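Local coordinates for GGDEF family protein (Vibrio cholerae, PDB 5GZS) that is a diguanylate cyclase, CdgH, whose periplasmic portion binds arginine in a solute-binding-protein-like module and probably senses such ligands, at residues A[303-308]-A[412-417]. Residues are numbered along the deposited sequence; the frame is centred on the assembly and turned at random.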
loop_
_atom_site.group_PDB
_atom_site.type_symbol
_atom_site.label_atom_id
_atom_site.label_comp_id
_atom_site.label_asym_id
_atom_site.label_seq_id
_atom_site.Cartn_x
_atom_site.Cartn_y
_atom_site.Cartn_z
ATOM N N TYR A 303 3.183 -1.228 -28.003
ATOM C CA TYR A 303 4.252 -1.446 -27.041
ATOM C C TYR A 303 4.055 -0.456 -25.914
ATOM O O TYR A 303 3.606 0.666 -26.166
ATOM C CB TYR A 303 5.614 -1.247 -27.695
ATOM C CG TYR A 303 6.014 -2.293 -28.715
ATOM C CD1 TYR A 303 5.852 -3.648 -28.461
ATOM C CD2 TYR A 303 6.576 -1.922 -29.921
ATOM C CE1 TYR A 303 6.246 -4.599 -29.392
ATOM C CE2 TYR A 303 6.968 -2.855 -30.847
ATOM C CZ TYR A 303 6.812 -4.196 -30.584
ATOM O OH TYR A 303 7.197 -5.140 -31.522
ATOM N N PHE A 304 4.406 -0.835 -24.685
ATOM C CA PHE A 304 4.077 -0.010 -23.519
ATOM C C PHE A 304 5.260 0.303 -22.621
ATOM O O PHE A 304 6.009 -0.589 -22.259
ATOM C CB PHE A 304 3.001 -0.700 -22.670
ATOM C CG PHE A 304 1.688 -0.880 -23.374
ATOM C CD1 PHE A 304 0.754 0.135 -23.383
ATOM C CD2 PHE A 304 1.378 -2.078 -24.005
ATOM C CE1 PHE A 304 -0.458 -0.026 -24.026
ATOM C CE2 PHE A 304 0.156 -2.248 -24.658
ATOM C CZ PHE A 304 -0.760 -1.217 -24.667
ATOM N N SER A 305 5.428 1.567 -22.250
ATOM C CA SER A 305 6.400 1.922 -21.219
ATOM C C SER A 305 5.893 1.345 -19.927
ATOM O O SER A 305 4.728 0.965 -19.868
ATOM C CB SER A 305 6.540 3.432 -21.054
ATOM O OG SER A 305 5.447 3.919 -20.277
ATOM N N GLU A 306 6.744 1.312 -18.897
ATOM C CA GLU A 306 6.316 1.003 -17.534
ATOM C C GLU A 306 5.277 2.021 -17.135
ATOM O O GLU A 306 5.228 3.086 -17.741
ATOM C CB GLU A 306 7.494 1.036 -16.549
ATOM C CG GLU A 306 8.458 -0.156 -16.654
ATOM C CD GLU A 306 9.634 -0.027 -15.701
ATOM O OE1 GLU A 306 9.593 0.899 -14.853
ATOM O OE2 GLU A 306 10.595 -0.834 -15.800
ATOM N N SER A 307 4.452 1.704 -16.133
ATOM C CA SER A 307 3.405 2.628 -15.670
ATOM C C SER A 307 4.008 3.897 -15.078
ATOM O O SER A 307 5.140 3.878 -14.640
ATOM C CB SER A 307 2.507 1.961 -14.634
ATOM O OG SER A 307 2.235 0.624 -15.003
ATOM N N TYR A 308 3.257 4.995 -15.072
ATOM C CA TYR A 308 3.734 6.228 -14.443
ATOM C C TYR A 308 2.657 6.857 -13.574
ATOM O O TYR A 308 2.870 7.898 -12.952
ATOM C CB TYR A 308 4.219 7.234 -15.494
ATOM C CG TYR A 308 3.174 7.735 -16.473
ATOM C CD1 TYR A 308 2.403 8.859 -16.185
ATOM C CD2 TYR A 308 2.970 7.099 -17.691
ATOM C CE1 TYR A 308 1.450 9.325 -17.076
ATOM C CE2 TYR A 308 2.021 7.563 -18.594
ATOM C CZ TYR A 308 1.265 8.673 -18.276
ATOM O OH TYR A 308 0.323 9.135 -19.169
ATOM N N ASP A 412 -3.282 0.764 -14.102
ATOM C CA ASP A 412 -2.043 1.368 -14.587
ATOM C C ASP A 412 -2.198 2.279 -15.792
ATOM O O ASP A 412 -2.939 1.999 -16.725
ATOM C CB ASP A 412 -1.043 0.265 -14.923
ATOM C CG ASP A 412 -0.567 -0.477 -13.687
ATOM O OD1 ASP A 412 -0.103 0.194 -12.741
ATOM O OD2 ASP A 412 -0.682 -1.723 -13.654
ATOM N N ILE A 413 -1.473 3.380 -15.774
ATOM C CA ILE A 413 -1.403 4.236 -16.935
ATOM C C ILE A 413 0.043 4.196 -17.447
ATOM O O ILE A 413 0.991 4.312 -16.661
ATOM C CB ILE A 413 -1.868 5.658 -16.584
ATOM C CG1 ILE A 413 -3.392 5.714 -16.575
ATOM C CG2 ILE A 413 -1.342 6.684 -17.554
ATOM C CD1 ILE A 413 -3.929 7.109 -16.323
ATOM N N ALA A 414 0.199 3.980 -18.759
ATOM C CA ALA A 414 1.505 3.959 -19.430
ATOM C C ALA A 414 1.487 4.800 -20.681
ATOM O O ALA A 414 0.437 5.319 -21.078
ATOM C CB ALA A 414 1.907 2.547 -19.788
ATOM N N ILE A 415 2.662 4.921 -21.300
ATOM C CA ILE A 415 2.781 5.442 -22.660
ATOM C C ILE A 415 2.734 4.277 -23.625
ATOM O O ILE A 415 3.401 3.253 -23.408
ATOM C CB ILE A 415 4.100 6.200 -22.898
ATOM C CG1 ILE A 415 4.351 7.254 -21.823
ATOM C CG2 ILE A 415 4.107 6.826 -24.269
ATOM C CD1 ILE A 415 5.673 7.953 -22.017
ATOM N N GLY A 416 1.959 4.433 -24.695
ATOM C CA GLY A 416 1.843 3.415 -25.733
ATOM C C GLY A 416 2.671 3.831 -26.921
ATOM O O GLY A 416 2.768 5.026 -27.213
ATOM N N PHE A 417 3.280 2.865 -27.607
ATOM C CA PHE A 417 4.121 3.190 -28.776
ATOM C C PHE A 417 3.678 2.321 -29.896
ATOM O O PHE A 417 3.255 1.187 -29.659
ATOM C CB PHE A 417 5.614 2.963 -28.522
ATOM C CG PHE A 417 6.178 3.759 -27.370
ATOM C CD1 PHE A 417 6.003 3.330 -26.064
ATOM C CD2 PHE A 417 6.895 4.926 -27.604
ATOM C CE1 PHE A 417 6.527 4.050 -25.006
ATOM C CE2 PHE A 417 7.433 5.655 -26.547
ATOM C CZ PHE A 417 7.248 5.214 -25.246
#
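Ser305 and Ile415 are joined by two hydrogen bonds. The amide N of Ser305 donates to Ile415 O at 2.9 Å, and the amide N of Ile415 returns a bond to Ser305 OG at 3.1 Å. That second bond is close to straight, 165° at the hydrogen. Ser305 OG lies between its own backbone N and carbonyl carbon (chi1 79°). From there it also donates to Glu306 O, 2.7 Å away, and two bonds hold the hydroxyl. Before it, Tyr303 and Phe417 form an antiparallel hydrogen-bonded pair, and Tyr303 O and Ser305 N lie at the edge of the Phe417 ring, in its plane. This is the edge of a mixed sheet, probably of the second solute-binding-protein-like module, as its family 3 relationship suggests; strand 303-304 is outermost, and 414-417 separates it from 288-292. Beyond Ser305 the backbones meet again where Tyr308 N donates to Ile413 O at 2.9 Å. The Tyr308 ring crosses the Ile413 side chain obliquely, with CZ 3.4 Å from Ile413 CG2. Tyr308 OH hydrogen-bonds to Ser249 OG of helix 248-259. On the other side of the sheet from Phe304, helix 421-435 brings Phe430 against the Phe417 ring and Lys435 into a salt bridge with Glu306 OE2.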